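Local coordinates for protein cystatin-F (Homo sapiens, PDB 2CH9) that inhibits the cysteine proteases papain and cathepsin L and forms a disulfide-linked homodimer, at residues 33-38 against 86-91. Numbering follows the deposited sequence.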
loop_
_atom_site.group_PDB
_atom_site.type_symbol
_atom_site.label_atom_id
_atom_site.label_comp_id
_atom_site.label_asym_id
_atom_site.label_seq_id
_atom_site.Cartn_x
_atom_site.Cartn_y
_atom_site.Cartn_z
ATOM N N ALA A 33 13.659 -7.388 -3.512
ATOM C CA ALA A 33 12.511 -6.565 -3.899
ATOM C C ALA A 33 12.956 -5.247 -4.555
ATOM O O ALA A 33 12.355 -4.795 -5.539
ATOM C CB ALA A 33 11.591 -6.319 -2.691
ATOM N N ALA A 34 14.017 -4.646 -4.022
ATOM C CA ALA A 34 14.595 -3.433 -4.601
ATOM C C ALA A 34 15.171 -3.684 -5.999
ATOM O O ALA A 34 15.110 -2.800 -6.856
ATOM C CB ALA A 34 15.663 -2.860 -3.685
ATOM N N ARG A 35 15.728 -4.876 -6.221
ATOM C CA ARG A 35 16.162 -5.286 -7.564
ATOM C C ARG A 35 14.983 -5.418 -8.527
ATOM O O ARG A 35 15.054 -4.951 -9.670
ATOM C CB ARG A 35 16.972 -6.596 -7.519
ATOM C CG ARG A 35 17.392 -7.150 -8.888
ATOM C CD ARG A 35 18.212 -6.137 -9.737
ATOM N NE ARG A 35 19.414 -5.678 -9.046
ATOM C CZ ARG A 35 20.559 -6.358 -8.965
ATOM N NH1 ARG A 35 20.695 -7.546 -9.545
ATOM N NH2 ARG A 35 21.577 -5.841 -8.288
ATOM N N TYR A 36 13.902 -6.060 -8.088
ATOM C CA TYR A 36 12.693 -6.098 -8.919
ATOM C C TYR A 36 12.205 -4.703 -9.311
ATOM O O TYR A 36 11.796 -4.473 -10.458
ATOM C CB TYR A 36 11.573 -6.842 -8.224
ATOM C CG TYR A 36 11.832 -8.303 -8.079
ATOM C CD1 TYR A 36 12.395 -9.043 -9.124
ATOM C CD2 TYR A 36 11.470 -8.971 -6.915
ATOM C CE1 TYR A 36 12.618 -10.419 -8.983
ATOM C CE2 TYR A 36 11.693 -10.331 -6.762
ATOM C CZ TYR A 36 12.256 -11.044 -7.796
ATOM O OH TYR A 36 12.456 -12.387 -7.634
ATOM N N SER A 37 12.263 -3.774 -8.355
ATOM C CA SER A 37 11.783 -2.405 -8.575
ATOM C C SER A 37 12.549 -1.721 -9.697
ATOM O O SER A 37 11.949 -1.137 -10.612
ATOM C CB SER A 37 11.917 -1.590 -7.292
ATOM O OG SER A 37 11.124 -2.170 -6.290
ATOM N N VAL A 38 13.880 -1.808 -9.641
ATOM C CA VAL A 38 14.694 -1.140 -10.652
ATOM C C VAL A 38 14.598 -1.818 -12.021
ATOM O O VAL A 38 14.711 -1.160 -13.058
ATOM C CB VAL A 38 16.138 -0.917 -10.198
ATOM C CG1 VAL A 38 16.965 -2.220 -10.269
ATOM C CG2 VAL A 38 16.751 0.220 -11.023
ATOM N N LEU A 86 22.653 -7.632 -20.352
ATOM C CA LEU A 86 23.618 -7.453 -19.284
ATOM C C LEU A 86 22.975 -7.619 -17.927
ATOM O O LEU A 86 21.864 -7.138 -17.679
ATOM C CB LEU A 86 24.310 -6.088 -19.401
ATOM C CG LEU A 86 25.190 -5.948 -20.660
ATOM C CD1 LEU A 86 25.671 -4.508 -20.827
ATOM C CD2 LEU A 86 26.363 -6.949 -20.659
ATOM N N ARG A 87 23.690 -8.302 -17.043
ATOM C CA ARG A 87 23.220 -8.564 -15.689
ATOM C C ARG A 87 23.611 -7.433 -14.729
ATOM O O ARG A 87 24.772 -7.022 -14.675
ATOM C CB ARG A 87 23.714 -9.946 -15.204
ATOM C CG ARG A 87 25.173 -10.287 -15.584
ATOM C CD ARG A 87 25.552 -11.788 -15.464
ATOM N NE ARG A 87 25.004 -12.462 -14.273
ATOM C CZ ARG A 87 25.245 -12.121 -13.005
ATOM N NH1 ARG A 87 26.011 -11.075 -12.717
ATOM N NH2 ARG A 87 24.692 -12.816 -12.018
ATOM N N LEU A 88 22.627 -6.938 -13.982
ATOM C CA LEU A 88 22.820 -5.803 -13.080
ATOM C C LEU A 88 23.819 -6.001 -11.941
ATOM O O LEU A 88 24.459 -5.035 -11.532
ATOM C CB LEU A 88 21.485 -5.345 -12.497
ATOM C CG LEU A 88 20.611 -4.514 -13.418
ATOM C CD1 LEU A 88 19.245 -4.329 -12.789
ATOM C CD2 LEU A 88 21.297 -3.176 -13.643
ATOM N N ASP A 89 23.943 -7.227 -11.426
ATOM C CA ASP A 89 24.946 -7.533 -10.404
ATOM C C ASP A 89 26.359 -7.155 -10.838
ATOM O O ASP A 89 27.196 -6.829 -9.998
ATOM C CB ASP A 89 24.911 -9.013 -10.021
ATOM C CG ASP A 89 23.688 -9.379 -9.190
ATOM O OD1 ASP A 89 23.086 -8.489 -8.545
ATOM O OD2 ASP A 89 23.338 -10.576 -9.169
ATOM N N ASP A 90 26.619 -7.194 -12.146
ATOM C CA ASP A 90 27.943 -6.861 -12.680
ATOM C C ASP A 90 28.051 -5.452 -13.279
ATOM O O ASP A 90 29.077 -5.101 -13.854
ATOM C CB ASP A 90 28.390 -7.913 -13.691
ATOM C CG ASP A 90 28.643 -9.266 -13.056
ATOM O OD1 ASP A 90 29.130 -9.334 -11.903
ATOM O OD2 ASP A 90 28.356 -10.276 -13.723
ATOM N N CYS A 91 27.007 -4.642 -13.121
ATOM C CA CYS A 91 27.040 -3.253 -13.595
ATOM C C CYS A 91 27.429 -2.290 -12.483
ATOM O O CYS A 91 26.913 -2.375 -11.376
ATOM C CB CYS A 91 25.689 -2.851 -14.200
ATOM S SG CYS A 91 25.278 -3.822 -15.686
#
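One face of the R35 guanidinium lies against L88, whose CB sits over the centre of the group, 3.8 Å from R35 CZ. At the edge, close to the guanidinium plane, comes the D89 carboxylate, its own plane turned 57° from that of the guanidinium. The grip is end-on, with both terminal nitrogens converging on a single oxygen: R35 NH1 is 2.8 Å from D89 OD1, and R35 NH2 is 3.1 Å from the same D89 OD1. The NH1 bond is the straighter of the two (151° at the hydrogen) but meets the oxygen from well above the carboxylate plane, whereas NH2 approaches nearly in line with the C-O bond. NH2 also has a salt bridge to E53 on strand 49-63, which ties the guanidinium to the sheet as well as to the loop.

R35 leaves helix 28-44 with CG anti to the backbone N (chi1 176°), and bends at chi2 and chi3 curl the chain along L88, the two side chains running past each other in opposite directions with R35 CD 3.7 Å from L88 CD1. This is the cystatin fold, a long helix laid across an antiparallel sheet; here the helix meets the loop between strands 67-78 and 102-112, where the short 3-10 turn 88-90 carries both partners. That turn runs into C91, disulfide-bonded to C80. A methionine in place of R35 would probably leave D89 and E53 without the positive partner they share.

One turn further along the helix, V38 meets the same leucine tip to tip, V38 CG1 standing 4.0 Å from L88 CD1. R87, exposed on the loop, joins the charge network by a long salt bridge from R87 NH2 to D89 OD2, and R87 NH1 makes a weak hydrogen bond to D90 OD2.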